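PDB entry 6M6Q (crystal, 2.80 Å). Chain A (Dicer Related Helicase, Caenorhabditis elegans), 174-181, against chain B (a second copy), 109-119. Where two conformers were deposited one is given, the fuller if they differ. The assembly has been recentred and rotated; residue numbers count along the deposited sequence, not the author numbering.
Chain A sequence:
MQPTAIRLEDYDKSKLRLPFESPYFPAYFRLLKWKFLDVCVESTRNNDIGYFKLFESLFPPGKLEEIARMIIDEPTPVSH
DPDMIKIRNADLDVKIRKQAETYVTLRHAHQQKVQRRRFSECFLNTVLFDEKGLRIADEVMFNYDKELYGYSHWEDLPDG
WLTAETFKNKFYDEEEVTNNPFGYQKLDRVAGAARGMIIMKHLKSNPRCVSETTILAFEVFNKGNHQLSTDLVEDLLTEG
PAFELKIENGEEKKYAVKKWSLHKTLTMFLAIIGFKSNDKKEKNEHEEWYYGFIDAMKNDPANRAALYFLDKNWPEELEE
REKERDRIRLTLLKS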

ATOM      1  N   GLU A 174     -12.972  -7.021  10.233  1.00 87.17           N
ATOM      2  CA  GLU A 174     -14.461  -7.051  10.078  1.00 90.35           C
ATOM      3  C   GLU A 174     -14.948  -5.846   9.235  1.00 86.99           C
ATOM      4  O   GLU A 174     -15.736  -6.075   8.293  1.00 71.67           O
ATOM      5  N   GLU A 175     -14.516  -4.613   9.541  1.00 82.94           N
ATOM      6  CA  GLU A 175     -15.075  -3.385   8.897  1.00 85.69           C
ATOM      7  C   GLU A 175     -14.549  -3.268   7.457  1.00 79.67           C
ATOM      8  O   GLU A 175     -15.357  -3.050   6.546  1.00 72.96           O
ATOM      9  N   GLU A 176     -13.250  -3.462   7.266  1.00 76.68           N
ATOM     10  CA  GLU A 176     -12.561  -3.364   5.953  1.00 71.03           C
ATOM     11  C   GLU A 176     -13.167  -4.386   4.982  1.00 73.26           C
ATOM     12  O   GLU A 176     -13.406  -4.020   3.805  1.00 76.65           O
ATOM     13  N   VAL A 177     -13.434  -5.609   5.456  1.00 68.96           N
ATOM     14  CA  VAL A 177     -13.905  -6.717   4.586  1.00 68.40           C
ATOM     15  C   VAL A 177     -15.402  -6.552   4.308  1.00 68.92           C
ATOM     16  O   VAL A 177     -15.836  -6.987   3.239  1.00 67.21           O
ATOM     17  N   THR A 178     -16.168  -5.938   5.211  1.00 71.38           N
ATOM     18  CA  THR A 178     -17.641  -5.775   5.015  1.00 76.60           C
ATOM     19  C   THR A 178     -17.886  -4.610   4.043  1.00 71.02           C
ATOM     20  O   THR A 178     -18.733  -4.774   3.136  1.00 58.34           O
ATOM     21  N   ASN A 179     -17.092  -3.538   4.159  1.00 62.97           N
ATOM     22  CA  ASN A 179     -17.223  -2.293   3.364  1.00 63.15           C
ATOM     23  C   ASN A 179     -16.951  -2.582   1.881  1.00 72.01           C
ATOM     24  O   ASN A 179     -17.754  -2.164   1.048  1.00 90.77           O
ATOM     25  N   ASN A 180     -15.815  -3.190   1.556  1.00 79.59           N
ATOM     26  CA  ASN A 180     -15.467  -3.575   0.165  1.00 70.23           C
ATOM     27  C   ASN A 180     -14.668  -4.863   0.216  1.00 68.36           C
ATOM     28  O   ASN A 180     -13.469  -4.828   0.459  1.00 66.31           O
ATOM     29  N   PRO A 181     -15.305  -6.043   0.011  1.00 63.10           N
ATOM     30  CA  PRO A 181     -14.575  -7.313  -0.009  1.00 60.20           C
ATOM     31  C   PRO A 181     -13.438  -7.330  -1.051  1.00 60.68           C
ATOM     32  O   PRO A 181     -12.406  -7.959  -0.803  1.00 64.21           O
TER
ATOM     33  N   ALA B 109     -24.388   8.429   8.244  1.00 55.50           N
ATOM     34  CA  ALA B 109     -23.282   9.350   7.900  1.00 52.15           C
ATOM     35  C   ALA B 109     -22.034   8.516   7.635  1.00 54.86           C
ATOM     36  O   ALA B 109     -21.373   8.738   6.623  1.00 51.61           O
ATOM     37  N   HIS B 110     -21.757   7.558   8.516  1.00 59.50           N
ATOM     38  CA  HIS B 110     -20.578   6.673   8.431  1.00 61.05           C
ATOM     39  C   HIS B 110     -20.587   5.939   7.088  1.00 56.88           C
ATOM     40  O   HIS B 110     -19.576   5.981   6.403  1.00 67.59           O
ATOM     41  N   GLN B 111     -21.711   5.371   6.697  1.00 56.72           N
ATOM     42  CA  GLN B 111     -21.826   4.621   5.417  1.00 65.30           C
ATOM     43  C   GLN B 111     -21.516   5.557   4.238  1.00 63.67           C
ATOM     44  O   GLN B 111     -20.895   5.084   3.252  1.00 68.57           O
ATOM     45  N   GLN B 112     -21.868   6.844   4.360  1.00 62.41           N
ATOM     46  CA  GLN B 112     -21.640   7.875   3.307  1.00 64.28           C
ATOM     47  C   GLN B 112     -20.139   8.196   3.243  1.00 59.22           C
ATOM     48  O   GLN B 112     -19.613   8.303   2.129  1.00 59.05           O
ATOM     49  N   LYS B 113     -19.488   8.280   4.408  1.00 55.62           N
ATOM     50  CA  LYS B 113     -18.041   8.575   4.572  1.00 58.54           C
ATOM     51  C   LYS B 113     -17.219   7.461   3.913  1.00 55.56           C
ATOM     52  O   LYS B 113     -16.249   7.775   3.202  1.00 61.13           O
ATOM     53  N   VAL B 114     -17.649   6.219   4.086  1.00 51.46           N
ATOM     54  CA  VAL B 114     -16.978   4.988   3.588  1.00 52.41           C
ATOM     55  C   VAL B 114     -16.989   5.002   2.048  1.00 51.62           C
ATOM     56  O   VAL B 114     -15.951   4.692   1.452  1.00 55.77           O
ATOM     57  N   GLN B 115     -18.107   5.399   1.438  1.00 53.83           N
ATOM     58  CA  GLN B 115     -18.256   5.540  -0.041  0.50 52.49           C
ATOM     59  C   GLN B 115     -17.363   6.691  -0.536  1.00 53.76           C
ATOM     60  O   GLN B 115     -16.570   6.491  -1.514  1.00 55.06           O
ATOM     61  N   ARG B 116     -17.471   7.848   0.099  1.00 53.10           N
ATOM     62  CA  ARG B 116     -16.693   9.035  -0.308  1.00 55.62           C
ATOM     63  C   ARG B 116     -15.191   8.713  -0.247  1.00 57.34           C
ATOM     64  O   ARG B 116     -14.510   8.955  -1.245  1.00 51.87           O
ATOM     65  N   ARG B 117     -14.715   8.101   0.839  1.00 55.97           N
ATOM     66  CA  ARG B 117     -13.276   7.728   0.985  1.00 63.88           C
ATOM     67  C   ARG B 117     -12.862   6.709  -0.078  1.00 61.00           C
ATOM     68  O   ARG B 117     -11.774   6.847  -0.621  1.00 60.43           O
ATOM     69  N   ARG B 118     -13.679   5.697  -0.310  1.00 56.18           N
ATOM     70  CA  ARG B 118     -13.380   4.623  -1.277  1.00 57.66           C
ATOM     71  C   ARG B 118     -13.125   5.236  -2.671  1.00 58.94           C
ATOM     72  O   ARG B 118     -12.085   4.898  -3.306  1.00 52.50           O
ATOM     73  N   PHE B 119     -14.025   6.090  -3.134  1.00 51.53           N
ATOM     74  CA  PHE B 119     -13.999   6.628  -4.510  1.00 57.04           C
ATOM     75  C   PHE B 119     -12.986   7.786  -4.607  1.00 58.03           C
ATOM     76  O   PHE B 119     -12.416   7.980  -5.694  1.00 49.55           O
TER

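Packing between the end of a short helix in chain A (174-179, followed by a loop) and a longer helix in chain B (109-119) of a second copy of the same protein. The helix axes cross at 73° and come no closer than 12.1 Å, so side chains rather than backbones bridge most of the gap; the contact is small, 245 Å² summed over both sides. Three residues of each stretch take part. On chain B these are His B110, Val B114 and Arg B118, spaced four apart and therefore aligned along one helical face; on chain A they are Glu A175, Asn A179 and Asn A180. All six direct CA-to-CB toward the other stretch.

At one end, Glu A175 adopts t at both chi1 and chi2, an extended form that carries its carboxylate out to the partner helix. His B110 reaches to meet it with chi1 t (178°) and chi2 78°, which places NE2 at the front of the ring. His B110 NE2 donates to Glu A175 OE1 at 3.3 Å, with an N-H...acceptor angle of 137°; the bond is long and bent, although the oxygen lies at the ring edge, near its plane. The same oxygen is held from its own helix: Asn A179 ND2 donates to Glu A175 OE1 at 3.0 Å. Asn A179, one turn on, has chi1 m (-71°) and chi2 -9°, and this conformation turns its amide nitrogen back toward the carboxylate. Glu A175 OE1 thus accepts from both chains.

In the middle, Val B114 (chi1 t, 158°) presents its methyl groups to chain A. Its CG2 lies 3.6 Å from Asn A179 ND2 and 4.2 Å from Glu A175 OE1, so the methyl packs against the polar pair without a polar link of its own. The backbones approach most closely here, with Asn A179 CA and Val B114 CA 7.3 Å apart.

At the other end, Arg B118 is extended, with chi1, chi2 and chi3 all t (171°, 176° and 158°), and its guanidinium reaches the point where the chain A helix gives way to loop. Asn A180, the first residue to leave helical phi/psi (-146/97), has chi1 t (-176°) and chi2 11°, and its amide lies over one guanidinium face, Asn A180 CG being 3.5 Å from Arg B118 NH1. Asn A179 O sits at the guanidinium edge, 3.8 Å from Arg B118 NH1, too far for a hydrogen bond. Asn A180 OD1 is hydrogen-bonded to a residue just outside one of the two stretches.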

ATOM      1  CB  GLU A 174     -15.125  -7.095  11.466  1.00107.59           C
ATOM      2  CG  GLU A 174     -16.659  -7.113  11.431  1.00112.75           C
ATOM      3  CD  GLU A 174     -17.303  -8.429  11.012  1.00111.48           C
ATOM      4  OE1 GLU A 174     -16.748  -9.491  11.345  1.00119.60           O
ATOM      5  OE2 GLU A 174     -18.369  -8.385  10.357  1.00116.01           O
ATOM      6  CB  GLU A 175     -14.762  -2.118   9.695  1.00 92.56           C
ATOM      7  CG  GLU A 175     -15.832  -1.035   9.514  1.00105.68           C
ATOM      8  CD  GLU A 175     -15.350   0.402   9.644  1.00107.98           C
ATOM      9  OE1 GLU A 175     -15.471   1.153   8.652  1.00 94.75           O
ATOM     10  OE2 GLU A 175     -14.874   0.775  10.742  1.00111.04           O
ATOM     11  CB  GLU A 176     -11.068  -3.596   6.160  1.00 79.04           C
ATOM     12  CG  GLU A 176     -10.179  -3.059   5.062  1.00 76.47           C
ATOM     13  CD  GLU A 176      -8.702  -3.110   5.435  1.00 76.86           C
ATOM     14  OE1 GLU A 176      -8.252  -4.168   5.928  1.00 74.78           O
ATOM     15  OE2 GLU A 176      -8.015  -2.093   5.265  1.00 75.67           O
ATOM     16  CB  VAL A 177     -13.550  -8.116   5.137  1.00 72.13           C
ATOM     17  CG1 VAL A 177     -14.498  -8.619   6.219  1.00 68.93           C
ATOM     18  CG2 VAL A 177     -13.475  -9.114   3.995  1.00 77.32           C
ATOM     19  CB  THR A 178     -18.406  -5.693   6.349  1.00 83.55           C
ATOM     20  OG1 THR A 178     -19.720  -6.172   6.073  1.00 81.37           O
ATOM     21  CG2 THR A 178     -18.485  -4.309   6.964  1.00 82.21           C
ATOM     22  CB  ASN A 179     -16.296  -1.210   3.894  1.00 60.11           C
ATOM     23  CG  ASN A 179     -16.751  -0.665   5.229  1.00 66.32           C
ATOM     24  OD1 ASN A 179     -17.851  -0.978   5.694  1.00 66.20           O
ATOM     25  ND2 ASN A 179     -15.926   0.166   5.846  1.00 67.75           N
ATOM     26  CB  ASN A 180     -14.699  -2.461  -0.548  1.00 69.85           C
ATOM     27  CG  ASN A 180     -14.409  -2.757  -2.010  1.00 76.41           C
ATOM     28  OD1 ASN A 180     -14.951  -3.709  -2.592  1.00 64.79           O
ATOM     29  ND2 ASN A 180     -13.539  -1.952  -2.611  1.00 75.05           N
ATOM     30  CB  PRO A 181     -15.664  -8.346  -0.343  1.00 59.31           C
ATOM     31  CG  PRO A 181     -16.953  -7.686   0.122  1.00 61.53           C
ATOM     32  CD  PRO A 181     -16.750  -6.216  -0.176  1.00 59.75           C
TER
ATOM     33  CB  ALA B 109     -23.056  10.345   9.004  1.00 47.98           C
ATOM     34  CB  HIS B 110     -20.532   5.726   9.616  1.00 60.93           C
ATOM     35  CG  HIS B 110     -19.389   4.781   9.560  1.00 66.06           C
ATOM     36  ND1 HIS B 110     -18.104   5.164   9.889  1.00 66.76           N
ATOM     37  CD2 HIS B 110     -19.328   3.473   9.217  1.00 66.40           C
ATOM     38  CE1 HIS B 110     -17.300   4.139   9.736  1.00 73.39           C
ATOM     39  NE2 HIS B 110     -18.029   3.090   9.315  1.00 67.97           N
ATOM     40  CB  GLN B 111     -23.209   3.983   5.287  1.00 73.86           C
ATOM     41  CG  GLN B 111     -23.340   2.684   6.074  1.00 81.40           C
ATOM     42  CD  GLN B 111     -24.678   2.023   5.849  1.00 93.83           C
ATOM     43  OE1 GLN B 111     -25.725   2.670   5.906  1.00104.14           O
ATOM     44  NE2 GLN B 111     -24.655   0.727   5.569  1.00 92.38           N
ATOM     45  CB  GLN B 112     -22.492   9.123   3.580  1.00 70.91           C
ATOM     46  CG  GLN B 112     -22.397  10.197   2.495  1.00 85.92           C
ATOM     47  CD  GLN B 112     -23.123   9.815   1.229  1.00 95.98           C
ATOM     48  OE1 GLN B 112     -22.740  10.213   0.132  1.00110.27           O
ATOM     49  NE2 GLN B 112     -24.208   9.068   1.374  1.00115.01           N
ATOM     50  CB  LYS B 113     -17.696   8.702   6.064  1.00 63.69           C
ATOM     51  CG  LYS B 113     -16.827   9.906   6.441  1.00 70.84           C
ATOM     52  CD  LYS B 113     -16.592  10.058   7.932  1.00 79.05           C
ATOM     53  CE  LYS B 113     -15.388   9.278   8.419  1.00 89.98           C
ATOM     54  NZ  LYS B 113     -15.089   9.561   9.843  1.00 99.77           N
ATOM     55  CB  VAL B 114     -17.658   3.730   4.175  1.00 53.05           C
ATOM     56  CG1 VAL B 114     -17.415   2.499   3.339  1.00 51.76           C
ATOM     57  CG2 VAL B 114     -17.225   3.478   5.614  1.00 56.66           C
ATOM     58  CB  GLN B 115     -19.725   5.794  -0.389  0.50 50.69           C
ATOM     59  CG  GLN B 115     -20.019   5.743  -1.878  0.50 49.58           C
ATOM     60  CD  GLN B 115     -21.440   6.136  -2.178  0.50 48.67           C
ATOM     61  OE1 GLN B 115     -22.375   5.349  -2.011  0.50 46.50           O
ATOM     62  NE2 GLN B 115     -21.610   7.364  -2.637  0.50 42.49           N
ATOM     63  CB  ARG B 116     -17.086  10.245   0.528  1.00 58.86           C
ATOM     64  CG  ARG B 116     -18.085  11.134  -0.185  1.00 56.58           C
ATOM     65  CD  ARG B 116     -18.711  12.158   0.711  1.00 61.19           C
ATOM     66  NE  ARG B 116     -19.911  12.678   0.088  1.00 66.69           N
ATOM     67  CZ  ARG B 116     -20.793  13.452   0.682  1.00 66.99           C
ATOM     68  NH1 ARG B 116     -21.857  13.863   0.015  1.00 74.36           N
ATOM     69  NH2 ARG B 116     -20.598  13.851   1.925  1.00 68.14           N
ATOM     70  CB  ARG B 117     -12.962   7.165   2.362  1.00 57.77           C
ATOM     71  CG  ARG B 117     -11.933   7.998   3.089  1.00 71.44           C
ATOM     72  CD  ARG B 117     -10.547   7.414   3.099  1.00 69.76           C
ATOM     73  NE  ARG B 117     -10.140   7.332   4.489  1.00 71.80           N
ATOM     74  CZ  ARG B 117      -8.900   7.248   4.915  1.00 76.40           C
ATOM     75  NH1 ARG B 117      -7.901   7.249   4.058  1.00 82.84           N
ATOM     76  NH2 ARG B 117      -8.656   7.156   6.212  1.00 84.26           N
ATOM     77  CB  ARG B 118     -14.537   3.633  -1.290  1.00 58.10           C
ATOM     78  CG  ARG B 118     -14.463   2.599  -2.392  1.00 61.36           C
ATOM     79  CD  ARG B 118     -15.613   1.654  -2.210  1.00 74.04           C
ATOM     80  NE  ARG B 118     -15.951   0.966  -3.432  1.00 89.13           N
ATOM     81  CZ  ARG B 118     -16.693  -0.129  -3.486  1.00 94.93           C
ATOM     82  NH1 ARG B 118     -17.170  -0.661  -2.368  1.00 94.65           N
ATOM     83  NH2 ARG B 118     -16.949  -0.696  -4.651  1.00 92.99           N
ATOM     84  CB  PHE B 119     -15.416   6.979  -4.954  1.00 60.75           C
ATOM     85  CG  PHE B 119     -16.241   5.756  -5.267  1.00 63.52           C
ATOM     86  CD1 PHE B 119     -16.092   5.087  -6.475  1.00 65.03           C
ATOM     87  CD2 PHE B 119     -17.095   5.217  -4.319  1.00 60.12           C
ATOM     88  CE1 PHE B 119     -16.828   3.943  -6.742  1.00 72.25           C
ATOM     89  CE2 PHE B 119     -17.822   4.070  -4.586  1.00 65.15           C
ATOM     90  CZ  PHE B 119     -17.682   3.429  -5.792  1.00 67.34           C
TER